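Local coordinates for protein laccase (Botrytis aclada, PDB 3SQR) that oxidises phenolic compounds such as hydroquinones with copper, reducing O2 to water, and probably serves in lignin degradation and detoxification of lignin-derived products, at residues G93-P98 against G178-L183; D106-H111 against Y155-T160; A289-P294 against G308-V313. One frame throughout, in Å; residues are numbered along the deposited sequence.

Contact 1. Residues G93-P98 against G178-L183; sequences GTVPGP and GLFGPL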
ATOM      1  N   GLY A  93      19.775   3.045   0.372  1.00 23.44           N
ATOM      2  CA  GLY A  93      20.597   1.911  -0.000  1.00 23.09           C
ATOM      3  C   GLY A  93      20.190   0.566   0.552  1.00 23.49           C
ATOM      4  O   GLY A  93      20.940  -0.376   0.488  1.00 24.95           O
ATOM      5  N   THR A  94      18.980   0.453   1.095  1.00 21.86           N
ATOM      6  CA  THR A  94      18.499  -0.809   1.590  1.00 23.68           C
ATOM      7  C   THR A  94      17.093  -1.070   1.040  1.00 24.02           C
ATOM      8  O   THR A  94      16.383  -0.133   0.726  1.00 23.05           O
ATOM      9  CB  THR A  94      18.397  -0.877   3.090  1.00 24.78           C
ATOM     10  OG1 THR A  94      17.506   0.148   3.600  1.00 23.41           O
ATOM     11  CG2 THR A  94      19.809  -0.799   3.759  1.00 23.26           C
ATOM     12  N   VAL A  95      16.769  -2.356   0.916  1.00 22.81           N
ATOM     13  CA  VAL A  95      15.378  -2.791   0.615  1.00 21.83           C
ATOM     14  C   VAL A  95      15.008  -3.743   1.708  1.00 22.01           C
ATOM     15  O   VAL A  95      15.672  -4.760   1.860  1.00 23.79           O
ATOM     16  CB  VAL A  95      15.252  -3.452  -0.733  1.00 22.74           C
ATOM     17  CG1 VAL A  95      13.843  -3.962  -0.999  1.00 22.81           C
ATOM     18  CG2 VAL A  95      15.710  -2.506  -1.877  1.00 22.21           C
ATOM     19  N   PRO A  96      13.985  -3.422   2.480  1.00 23.09           N
ATOM     20  CA  PRO A  96      13.212  -2.173   2.570  1.00 23.26           C
ATOM     21  C   PRO A  96      14.040  -0.976   2.974  1.00 22.41           C
ATOM     22  O   PRO A  96      15.118  -1.143   3.579  1.00 22.97           O
ATOM     23  CB  PRO A  96      12.186  -2.455   3.671  1.00 24.31           C
ATOM     24  CG  PRO A  96      12.298  -3.873   4.004  1.00 25.44           C
ATOM     25  CD  PRO A  96      13.647  -4.361   3.556  1.00 23.52           C
ATOM     26  N   GLY A  97      13.547   0.214   2.660  1.00 23.46           N
ATOM     27  CA  GLY A  97      14.120   1.437   3.162  1.00 22.84           C
ATOM     28  C   GLY A  97      14.130   1.528   4.660  1.00 22.89           C
ATOM     29  O   GLY A  97      13.553   0.665   5.350  1.00 22.53           O
ATOM     30  N   PRO A  98      14.727   2.619   5.181  1.00 23.57           N
ATOM     31  CA  PRO A  98      14.716   2.871   6.633  1.00 25.76           C
ATOM     32  C   PRO A  98      13.324   2.902   7.203  1.00 23.24           C
ATOM     33  O   PRO A  98      12.389   3.358   6.578  1.00 23.63           O
ATOM     34  CB  PRO A  98      15.294   4.291   6.762  1.00 25.61           C
ATOM     35  CG  PRO A  98      15.977   4.585   5.545  1.00 25.60           C
ATOM     36  CD  PRO A  98      15.398   3.684   4.446  1.00 25.66           C
ATOM     37  N   GLY A 178      12.288  -1.598  -5.350  1.00 24.14           N
ATOM     38  CA  GLY A 178      12.672  -1.570  -3.940  1.00 22.80           C
ATOM     39  C   GLY A 178      12.423  -0.263  -3.204  1.00 22.50           C
ATOM     40  O   GLY A 178      12.832  -0.161  -2.040  1.00 22.12           O
ATOM     41  N   LEU A 179      11.787   0.729  -3.866  1.00 22.52           N
ATOM     42  CA  LEU A 179      11.634   2.077  -3.351  1.00 20.15           C
ATOM     43  C   LEU A 179      10.415   2.196  -2.381  1.00 21.54           C
ATOM     44  O   LEU A 179       9.377   2.809  -2.674  1.00 21.00           O
ATOM     45  CB  LEU A 179      11.605   3.111  -4.466  1.00 22.54           C
ATOM     46  CG  LEU A 179      11.888   4.531  -4.060  1.00 18.67           C
ATOM     47  CD1 LEU A 179      13.177   4.710  -3.183  1.00 18.39           C
ATOM     48  CD2 LEU A 179      12.055   5.405  -5.370  1.00 19.68           C
ATOM     49  N   PHE A 180      10.558   1.513  -1.270  1.00 20.70           N
ATOM     50  CA  PHE A 180       9.538   1.488  -0.202  1.00 21.21           C
ATOM     51  C   PHE A 180      10.182   1.211   1.152  1.00 22.63           C
ATOM     52  O   PHE A 180      11.297   0.732   1.209  1.00 21.79           O
ATOM     53  CB  PHE A 180       8.483   0.395  -0.498  1.00 21.34           C
ATOM     54  CG  PHE A 180       9.010  -0.999  -0.412  1.00 21.36           C
ATOM     55  CD1 PHE A 180       9.014  -1.676   0.808  1.00 22.03           C
ATOM     56  CD2 PHE A 180       9.518  -1.645  -1.507  1.00 24.18           C
ATOM     57  CE1 PHE A 180       9.526  -2.973   0.938  1.00 23.58           C
ATOM     58  CE2 PHE A 180       9.992  -2.977  -1.385  1.00 23.63           C
ATOM     59  CZ  PHE A 180      10.031  -3.609  -0.172  1.00 23.90           C
ATOM     60  N   GLY A 181       9.485   1.520   2.218  1.00 21.01           N
ATOM     61  CA  GLY A 181       9.960   1.252   3.573  1.00 21.90           C
ATOM     62  C   GLY A 181       8.784   1.229   4.497  1.00 20.55           C
ATOM     63  O   GLY A 181       7.639   1.540   4.076  1.00 21.31           O
ATOM     64  N   PRO A 182       9.012   0.789   5.738  1.00 19.55           N
ATOM     65  CA  PRO A 182       7.925   0.702   6.684  1.00 19.18           C
ATOM     66  C   PRO A 182       7.682   2.049   7.360  1.00 17.74           C
ATOM     67  O   PRO A 182       8.621   2.777   7.662  1.00 18.97           O
ATOM     68  CB  PRO A 182       8.432  -0.319   7.690  1.00 18.61           C
ATOM     69  CG  PRO A 182       9.922  -0.201   7.686  1.00 20.77           C
ATOM     70  CD  PRO A 182      10.287   0.296   6.269  1.00 19.28           C
ATOM     71  N   LEU A 183       6.410   2.352   7.635  1.00 19.05           N
ATOM     72  CA  LEU A 183       6.040   3.480   8.424  1.00 19.74           C
ATOM     73  C   LEU A 183       5.132   2.981   9.535  1.00 19.28           C
ATOM     74  O   LEU A 183       4.016   2.555   9.251  1.00 19.81           O
ATOM     75  CB  LEU A 183       5.290   4.459   7.530  1.00 20.36           C
ATOM     76  CG  LEU A 183       4.631   5.688   8.177  1.00 24.08           C
ATOM     77  CD1 LEU A 183       5.472   6.498   9.081  1.00 27.84           C
ATOM     78  CD2 LEU A 183       4.133   6.619   6.985  1.00 25.26           C
TER
HETATM   79  O   HOH W   1      14.282   1.324  -0.088  1.00 21.03           O
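F180 reaches from its strand to the V95-P96 corner of the 93-98 loop. Its CB carries CG between the backbone N and the carbonyl carbon (chi1 68°), which brings the end of the ring near V95 and P96. There CE1 meets P96 CB at 3.8 Å, CE2 lies alongside V95 CG1, and CZ at the tip comes 3.9 Å from V95 CG1. Valine and ring cross at about a right angle, and both partners approach the ring obliquely. The V95-P96 peptide is cis, and both side chains touch the same ring. This is the start of strand 180-186 in the first cupredoxin-like domain of a multicopper oxidase, and F180 also touches H168, a ligand of a copper ion, and packs edge-to-face with F201 of strand 195-205. The backbones join through G97 N, which donates to F180 O at 2.7 Å in the carbonyl plane, with an N-H...O angle of 165°. Water 1 lies 2.7 Å from T94 O and 2.8 Å from G178 O, bridging the two segments. V95 CG2 packs directly on the backbone of G178, 3.7 Å from its O. Further along, P182 CD lies 3.4 Å from G97 O.

Contact 2. Residues D106-H111 against Y155-T160; sequences DNLIIH and YKFQVT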
ATOM      1  N   ASP A 106       2.435  12.652  16.305  1.00 23.27           N
ATOM      2  CA  ASP A 106       3.687  13.275  15.999  1.00 23.45           C
ATOM      3  C   ASP A 106       3.615  13.994  14.647  1.00 23.66           C
ATOM      4  O   ASP A 106       2.808  13.622  13.782  1.00 24.64           O
ATOM      5  CB  ASP A 106       4.810  12.248  15.923  1.00 22.76           C
ATOM      6  CG  ASP A 106       5.234  11.742  17.279  1.00 24.44           C
ATOM      7  OD1 ASP A 106       4.825  12.274  18.357  1.00 25.38           O
ATOM      8  OD2 ASP A 106       6.040  10.788  17.254  1.00 22.24           O
ATOM      9  N   ASN A 107       4.459  15.005  14.499  1.00 23.75           N
ATOM     10  CA  ASN A 107       4.627  15.722  13.220  1.00 23.80           C
ATOM     11  C   ASN A 107       5.875  15.190  12.631  1.00 23.84           C
ATOM     12  O   ASN A 107       6.875  15.164  13.326  1.00 26.40           O
ATOM     13  CB  ASN A 107       4.681  17.222  13.481  1.00 25.12           C
ATOM     14  CG  ASN A 107       3.350  17.738  13.985  1.00 29.49           C
ATOM     15  OD1 ASN A 107       2.337  17.539  13.362  1.00 32.00           O
ATOM     16  ND2 ASN A 107       3.347  18.390  15.151  1.00 37.42           N
ATOM     17  N   LEU A 108       5.798  14.745  11.368  1.00 23.45           N
ATOM     18  CA  LEU A 108       6.919  14.218  10.622  1.00 23.68           C
ATOM     19  C   LEU A 108       7.412  15.298   9.678  1.00 23.20           C
ATOM     20  O   LEU A 108       6.616  15.946   9.004  1.00 23.73           O
ATOM     21  CB  LEU A 108       6.542  12.967   9.853  1.00 23.41           C
ATOM     22  CG  LEU A 108       5.882  11.871  10.708  1.00 24.65           C
ATOM     23  CD1 LEU A 108       5.809  10.538   9.902  1.00 21.90           C
ATOM     24  CD2 LEU A 108       6.539  11.688  12.103  1.00 34.83           C
ATOM     25  N   ILE A 109       8.714  15.449   9.624  1.00 23.16           N
ATOM     26  CA  ILE A 109       9.415  16.237   8.613  1.00 23.22           C
ATOM     27  C   ILE A 109      10.352  15.283   7.895  1.00 24.82           C
ATOM     28  O   ILE A 109      11.290  14.768   8.519  1.00 25.38           O
ATOM     29  CB  ILE A 109      10.205  17.337   9.279  1.00 23.40           C
ATOM     30  CG1 ILE A 109       9.264  18.225  10.088  1.00 22.79           C
ATOM     31  CG2 ILE A 109      10.939  18.156   8.209  1.00 24.16           C
ATOM     32  CD1 ILE A 109       9.996  19.281  10.875  1.00 25.22           C
ATOM     33  N   ILE A 110      10.086  15.008   6.626  1.00 23.99           N
ATOM     34  CA  ILE A 110      10.870  14.022   5.910  1.00 22.96           C
ATOM     35  C   ILE A 110      11.467  14.678   4.676  1.00 24.16           C
ATOM     36  O   ILE A 110      10.782  14.954   3.734  1.00 24.37           O
ATOM     37  CB  ILE A 110      10.070  12.820   5.510  1.00 21.32           C
ATOM     38  CG1 ILE A 110       9.296  12.291   6.748  1.00 24.12           C
ATOM     39  CG2 ILE A 110      11.001  11.775   4.796  1.00 20.87           C
ATOM     40  CD1 ILE A 110       8.137  11.359   6.453  1.00 27.12           C
ATOM     41  N   HIS A 111      12.753  14.961   4.757  1.00 24.15           N
ATOM     42  CA  HIS A 111      13.507  15.551   3.657  1.00 25.15           C
ATOM     43  C   HIS A 111      13.875  14.503   2.666  1.00 24.86           C
ATOM     44  O   HIS A 111      14.676  13.620   2.997  1.00 28.57           O
ATOM     45  CB  HIS A 111      14.786  16.219   4.146  1.00 24.76           C
ATOM     46  CG  HIS A 111      14.591  17.110   5.329  1.00 27.19           C
ATOM     47  ND1 HIS A 111      14.197  18.426   5.207  1.00 29.94           N
ATOM     48  CD2 HIS A 111      14.765  16.892   6.652  1.00 28.63           C
ATOM     49  CE1 HIS A 111      14.102  18.967   6.410  1.00 30.13           C
ATOM     50  NE2 HIS A 111      14.459  18.066   7.306  1.00 28.11           N
ATOM     51  N   TYR A 155       8.658  16.707   2.996  1.00 22.89           N
ATOM     52  CA  TYR A 155       7.284  16.376   3.281  1.00 22.79           C
ATOM     53  C   TYR A 155       7.034  16.642   4.748  1.00 24.37           C
ATOM     54  O   TYR A 155       7.856  16.325   5.587  1.00 24.05           O
ATOM     55  CB  TYR A 155       7.012  14.926   2.932  1.00 23.97           C
ATOM     56  CG  TYR A 155       7.111  14.581   1.441  1.00 21.34           C
ATOM     57  CD1 TYR A 155       8.333  14.340   0.798  1.00 20.93           C
ATOM     58  CD2 TYR A 155       5.982  14.506   0.672  1.00 21.12           C
ATOM     59  CE1 TYR A 155       8.409  14.001  -0.527  1.00 22.15           C
ATOM     60  CE2 TYR A 155       6.042  14.170  -0.623  1.00 18.24           C
ATOM     61  CZ  TYR A 155       7.233  13.926  -1.259  1.00 21.06           C
ATOM     62  OH  TYR A 155       7.238  13.559  -2.597  1.00 23.13           O
ATOM     63  N   LYS A 156       5.916  17.281   5.019  1.00 22.01           N
ATOM     64  CA  LYS A 156       5.484  17.550   6.362  1.00 24.29           C
ATOM     65  C   LYS A 156       4.090  17.141   6.590  1.00 22.62           C
ATOM     66  O   LYS A 156       3.188  17.635   5.904  1.00 25.54           O
ATOM     67  CB  LYS A 156       5.665  19.064   6.645  1.00 23.70           C
ATOM     68  CG  LYS A 156       7.128  19.513   6.618  1.00 26.46           C
ATOM     69  CD  LYS A 156       7.218  21.027   7.047  1.00 31.66           C
ATOM     70  CE  LYS A 156       8.655  21.575   7.007  1.00 38.37           C
ATOM     71  NZ  LYS A 156       8.810  22.782   7.971  1.00 40.83           N
ATOM     72  N   PHE A 157       3.827  16.309   7.628  1.00 21.81           N
ATOM     73  CA  PHE A 157       2.521  15.950   7.917  1.00 21.48           C
ATOM     74  C   PHE A 157       2.459  15.426   9.315  1.00 20.83           C
ATOM     75  O   PHE A 157       3.493  15.045   9.857  1.00 24.08           O
ATOM     76  CB  PHE A 157       1.920  14.941   6.934  1.00 20.98           C
ATOM     77  CG  PHE A 157       2.724  13.703   6.755  1.00 19.64           C
ATOM     78  CD1 PHE A 157       3.717  13.648   5.804  1.00 19.96           C
ATOM     79  CD2 PHE A 157       2.519  12.582   7.550  1.00 19.62           C
ATOM     80  CE1 PHE A 157       4.464  12.496   5.587  1.00 20.98           C
ATOM     81  CE2 PHE A 157       3.303  11.424   7.327  1.00 20.16           C
ATOM     82  CZ  PHE A 157       4.263  11.399   6.308  1.00 22.29           C
ATOM     83  N   GLN A 158       1.293  15.559   9.901  1.00 22.26           N
ATOM     84  CA  GLN A 158       1.008  14.905  11.158  1.00 22.69           C
ATOM     85  C   GLN A 158       0.490  13.517  10.953  1.00 22.46           C
ATOM     86  O   GLN A 158      -0.346  13.244  10.068  1.00 22.08           O
ATOM     87  CB  GLN A 158      -0.014  15.693  12.008  1.00 23.40           C
ATOM     88  CG  GLN A 158      -0.115  15.243  13.419  1.00 26.85           C
ATOM     89  CD  GLN A 158      -0.968  16.171  14.253  1.00 27.90           C
ATOM     90  OE1 GLN A 158      -1.871  16.825  13.712  1.00 28.33           O
ATOM     91  NE2 GLN A 158      -0.717  16.210  15.592  1.00 26.42           N
ATOM     92  N   VAL A 159       0.837  12.615  11.896  1.00 21.46           N
ATOM     93  CA  VAL A 159       0.188  11.323  11.817  1.00 21.38           C
ATOM     94  C   VAL A 159      -0.973  11.323  12.800  1.00 22.87           C
ATOM     95  O   VAL A 159      -0.810  11.469  14.027  1.00 23.41           O
ATOM     96  CB  VAL A 159       1.134  10.131  12.041  1.00 23.26           C
ATOM     97  CG1 VAL A 159       2.034   9.930  10.794  1.00 21.98           C
ATOM     98  CG2 VAL A 159       2.035  10.307  13.351  1.00 23.02           C
ATOM     99  N   THR A 160      -2.163  11.271  12.236  1.00 22.54           N
ATOM    100  CA  THR A 160      -3.389  11.370  13.017  1.00 22.35           C
ATOM    101  C   THR A 160      -4.059   9.981  13.052  1.00 22.07           C
ATOM    102  O   THR A 160      -5.255   9.826  13.221  1.00 22.98           O
ATOM    103  CB  THR A 160      -4.317  12.407  12.359  1.00 23.57           C
ATOM    104  OG1 THR A 160      -4.665  11.965  11.036  1.00 23.62           O
ATOM    105  CG2 THR A 160      -3.596  13.729  12.241  1.00 23.71           C
TER
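L108 and F157 face each other in an antiparallel ladder of five backbone hydrogen bonds. The L108-F157 and I110-Y155 pairs are hydrogen-bonded, each with two bonds, as L108 N to F157 O at 2.8 Å and F157 N back to L108 O at 3.1 Å. The fifth, V159 N to D106 O at 2.9 Å, runs almost straight on to the carbonyl and carries the pairing past the strand ends. Weaker CA-H...O contacts lie between the rungs, as from K156 CA to L108 O at 3.3 Å.

L108, I110 and F157 pack on one face, with V159 beside them; the Y155 ring has I110 O at its edge. F157 CG sits between its backbone N and carbonyl carbon (chi1 54°), which brings the ring toward the L108 and I110 side chains: L108 CB lies over one ring face, L108 CD1 is 3.7 Å from CE2, and I110 CD1 comes in obliquely to CZ at 3.9 Å. L108 CD1 also meets V159 CG1. W125 meets the Y155 ring edge-to-face and the F157 ring with planes at about 45°.

On the other face, N107 OD1 rests 3.3 Å from Q158 CB, while Q158 NE2 is bonded to G105 O. D106, in the preceding loop, forms a salt bridge with R68 through OD2. Such a pair, at one edge of a mixed sheet facing a second sheet, belongs to the beta-sandwich of a cupredoxin domain.

Contact 3. Residues A289-P294 against G308-V313; sequences ANDLVP and GQRYDV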
ATOM      1  N   ALA A 289      -5.771  -5.583  13.319  1.00 21.93           N
ATOM      2  CA  ALA A 289      -5.975  -4.357  12.575  1.00 22.54           C
ATOM      3  C   ALA A 289      -5.914  -4.706  11.154  1.00 22.19           C
ATOM      4  O   ALA A 289      -5.240  -5.660  10.744  1.00 22.18           O
ATOM      5  CB  ALA A 289      -4.899  -3.301  12.894  1.00 22.27           C
ATOM      6  N   ASN A 290      -6.642  -3.913  10.378  1.00 21.94           N
ATOM      7  CA  ASN A 290      -6.487  -3.939   8.982  1.00 21.75           C
ATOM      8  C   ASN A 290      -6.102  -2.557   8.495  1.00 21.98           C
ATOM      9  O   ASN A 290      -6.633  -1.578   8.943  1.00 22.38           O
ATOM     10  CB  ASN A 290      -7.699  -4.533   8.267  1.00 21.19           C
ATOM     11  CG  ASN A 290      -9.034  -3.786   8.449  1.00 22.50           C
ATOM     12  OD1 ASN A 290      -9.139  -2.568   8.793  1.00 27.33           O
ATOM     13  ND2 ASN A 290     -10.070  -4.491   8.119  1.00 19.98           N
ATOM     14  N   ASP A 291      -5.118  -2.515   7.617  1.00 21.01           N
ATOM     15  CA  ASP A 291      -4.528  -1.247   7.266  1.00 20.35           C
ATOM     16  C   ASP A 291      -4.298  -0.393   8.514  1.00 20.87           C
ATOM     17  O   ASP A 291      -3.612  -0.867   9.388  1.00 20.03           O
ATOM     18  CB  ASP A 291      -5.429  -0.601   6.201  1.00 21.02           C
ATOM     19  CG  ASP A 291      -5.541  -1.473   4.940  1.00 22.32           C
ATOM     20  OD1 ASP A 291      -4.836  -2.512   4.826  1.00 21.47           O
ATOM     21  OD2 ASP A 291      -6.345  -1.100   4.033  1.00 22.74           O
ATOM     22  N   LEU A 292      -4.800   0.863   8.592  1.00 21.33           N
ATOM     23  CA  LEU A 292      -4.612   1.712   9.777  1.00 22.56           C
ATOM     24  C   LEU A 292      -5.865   1.817  10.638  1.00 22.90           C
ATOM     25  O   LEU A 292      -6.057   2.795  11.355  1.00 21.02           O
ATOM     26  CB  LEU A 292      -4.071   3.096   9.412  1.00 21.25           C
ATOM     27  CG  LEU A 292      -2.632   3.098   8.877  1.00 19.75           C
ATOM     28  CD1 LEU A 292      -2.391   4.356   7.915  1.00 21.32           C
ATOM     29  CD2 LEU A 292      -1.658   3.148  10.002  1.00 20.21           C
ATOM     30  N   VAL A 293      -6.600   0.712  10.656  1.00 23.14           N
ATOM     31  CA  VAL A 293      -7.848   0.635  11.461  1.00 21.93           C
ATOM     32  C   VAL A 293      -7.835  -0.619  12.320  1.00 21.52           C
ATOM     33  O   VAL A 293      -7.917  -1.761  11.825  1.00 21.30           O
ATOM     34  CB  VAL A 293      -9.008   0.590  10.538  1.00 21.56           C
ATOM     35  CG1 VAL A 293     -10.367   0.498  11.298  1.00 23.67           C
ATOM     36  CG2 VAL A 293      -9.031   1.838   9.567  1.00 20.02           C
ATOM     37  N   PRO A 294      -7.788  -0.408  13.623  1.00 23.11           N
ATOM     38  CA  PRO A 294      -7.919  -1.507  14.546  1.00 23.60           C
ATOM     39  C   PRO A 294      -9.282  -2.185  14.442  1.00 22.84           C
ATOM     40  O   PRO A 294     -10.299  -1.536  14.275  1.00 23.70           O
ATOM     41  CB  PRO A 294      -7.725  -0.801  15.894  1.00 24.18           C
ATOM     42  CG  PRO A 294      -6.899   0.339  15.602  1.00 24.71           C
ATOM     43  CD  PRO A 294      -7.472   0.831  14.356  1.00 22.55           C
ATOM     44  N   GLY A 308      -0.739  -3.650  -0.998  1.00 19.85           N
ATOM     45  CA  GLY A 308      -0.913  -2.395  -0.281  1.00 19.49           C
ATOM     46  C   GLY A 308      -1.709  -2.531   1.005  1.00 20.07           C
ATOM     47  O   GLY A 308      -1.651  -1.601   1.840  1.00 21.32           O
ATOM     48  N   GLN A 309      -2.357  -3.681   1.183  1.00 20.49           N
ATOM     49  CA  GLN A 309      -2.994  -4.028   2.429  1.00 20.76           C
ATOM     50  C   GLN A 309      -1.989  -4.357   3.533  1.00 21.59           C
ATOM     51  O   GLN A 309      -0.899  -4.892   3.252  1.00 22.04           O
ATOM     52  CB  GLN A 309      -3.941  -5.192   2.260  1.00 22.21           C
ATOM     53  CG  GLN A 309      -5.140  -4.857   1.494  1.00 22.14           C
ATOM     54  CD  GLN A 309      -6.203  -5.927   1.538  1.00 21.51           C
ATOM     55  OE1 GLN A 309      -5.885  -7.113   1.553  1.00 24.11           O
ATOM     56  NE2 GLN A 309      -7.457  -5.519   1.436  1.00 22.17           N
ATOM     57  N   ARG A 310      -2.385  -4.046   4.793  1.00 19.71           N
ATOM     58  CA  ARG A 310      -1.645  -4.352   5.977  1.00 20.97           C
ATOM     59  C   ARG A 310      -2.569  -5.082   6.851  1.00 21.40           C
ATOM     60  O   ARG A 310      -3.761  -4.850   6.795  1.00 20.55           O
ATOM     61  CB  ARG A 310      -1.114  -3.117   6.746  1.00 22.41           C
ATOM     62  CG  ARG A 310      -0.047  -2.385   5.991  1.00 19.50           C
ATOM     63  CD  ARG A 310      -0.614  -1.466   4.974  1.00 20.33           C
ATOM     64  NE  ARG A 310      -1.248  -0.342   5.616  1.00 18.05           N
ATOM     65  CZ  ARG A 310      -2.209   0.417   5.075  1.00 20.95           C
ATOM     66  NH1 ARG A 310      -2.742   0.122   3.911  1.00 21.48           N
ATOM     67  NH2 ARG A 310      -2.655   1.461   5.755  1.00 22.00           N
ATOM     68  N   TYR A 311      -1.997  -5.990   7.627  1.00 22.30           N
ATOM     69  CA  TYR A 311      -2.693  -6.552   8.779  1.00 21.58           C
ATOM     70  C   TYR A 311      -1.740  -6.583   9.913  1.00 21.89           C
ATOM     71  O   TYR A 311      -0.546  -6.924   9.753  1.00 21.71           O
ATOM     72  CB  TYR A 311      -3.171  -7.949   8.468  1.00 22.11           C
ATOM     73  CG  TYR A 311      -4.376  -8.011   7.586  1.00 20.05           C
ATOM     74  CD1 TYR A 311      -5.655  -7.830   8.099  1.00 23.50           C
ATOM     75  CD2 TYR A 311      -4.240  -8.204   6.225  1.00 20.58           C
ATOM     76  CE1 TYR A 311      -6.746  -7.904   7.287  1.00 22.24           C
ATOM     77  CE2 TYR A 311      -5.340  -8.293   5.402  1.00 20.07           C
ATOM     78  CZ  TYR A 311      -6.587  -8.135   5.929  1.00 20.56           C
ATOM     79  OH  TYR A 311      -7.656  -8.221   5.140  1.00 23.01           O
ATOM     80  N   ASP A 312      -2.277  -6.366  11.101  1.00 21.57           N
ATOM     81  CA  ASP A 312      -1.521  -6.543  12.299  1.00 22.62           C
ATOM     82  C   ASP A 312      -2.144  -7.809  12.900  1.00 23.47           C
ATOM     83  O   ASP A 312      -3.372  -7.945  12.975  1.00 24.22           O
ATOM     84  CB  ASP A 312      -1.671  -5.427  13.301  1.00 22.21           C
ATOM     85  CG  ASP A 312      -0.917  -4.181  12.928  1.00 24.68           C
ATOM     86  OD1 ASP A 312      -1.428  -3.513  12.054  1.00 24.01           O
ATOM     87  OD2 ASP A 312       0.146  -3.869  13.506  1.00 23.98           O
ATOM     88  N   VAL A 313      -1.253  -8.726  13.246  1.00 23.99           N
ATOM     89  CA  VAL A 313      -1.659  -9.966  13.942  1.00 22.73           C
ATOM     90  C   VAL A 313      -0.816 -10.199  15.173  1.00 23.79           C
ATOM     91  O   VAL A 313       0.326  -9.851  15.275  1.00 22.55           O
ATOM     92  CB  VAL A 313      -1.569 -11.183  12.978  1.00 23.61           C
ATOM     93  CG1 VAL A 313      -2.381 -10.924  11.698  1.00 24.48           C
ATOM     94  CG2 VAL A 313      -0.054 -11.458  12.625  1.00 22.36           C
TER
HETATM   95  O   HOH W   2      -2.863  -3.618   9.668  1.00 22.00           O
HETATM   96  O   HOH W   3      -2.564  -0.998  11.818  1.00 22.74           O
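D291 and R310 meet through backbone and side chain alike. D291 N donates to R310 O at 2.8 Å, tilted 48° from the carbonyl plane, and R310 N returns a nearly straight bond to D291 OD1 at 2.9 Å. D291 CG lies anti to its own carbonyl carbon (chi1 -60°), which stacks the carboxylate within 3° of parallel to the guanidinium; CB lies over one guanidinium face, offset toward the rim, and CG is nearest NH1. OD1 to NH1 at 3.5 Å is therefore a salt bridge of charges alone, with no N-H aimed at the oxygen. The guanidinium hydrogens go elsewhere: NH1 bonds G308 O at 2.9 Å near the guanidinium plane, NE bonds T164 O, and NH2 pairs with D500. D291 receives R499 on OD1 and the D500 and V501 amides on OD2.

The strands are an antiparallel pair in the second cupredoxin-like domain, and the type II' turn N290-V293, closed by two mutual backbone bonds, joins strand 285-290 to the edge strand 293-300. D312 N bonds A289 O at 3.1 Å; the return bond, A289 N to D312 O at 3.4 Å, is weak. Waters 2 and 3 each lie between D312 OD1 and D291 O. D312 OD2 forms a salt bridge with R264 and a hydrogen bond with T164 OG1. R310 also touches H126, a ligand of a copper ion.

In the fold
From the N terminus, the chain first runs through the loop 93-98, which contact 1 later fastens to the start of strand 180-186. Before that return, strand 107-114 pairs with strand 152-158 in contact 2, so the smaller loop of contact 2 lies wholly within the larger one of contact 1. The two touch where L183 CD1 packs on L108 CD1 (4.1 Å), joining the facing sheets of the first domain. Contact 3 follows in series in the second domain, closing a short loop through strands 293-300 and 303-305. It touches neither of the others: its nearest atoms are about 6 Å from contact 1 and about 7 Å from contact 2.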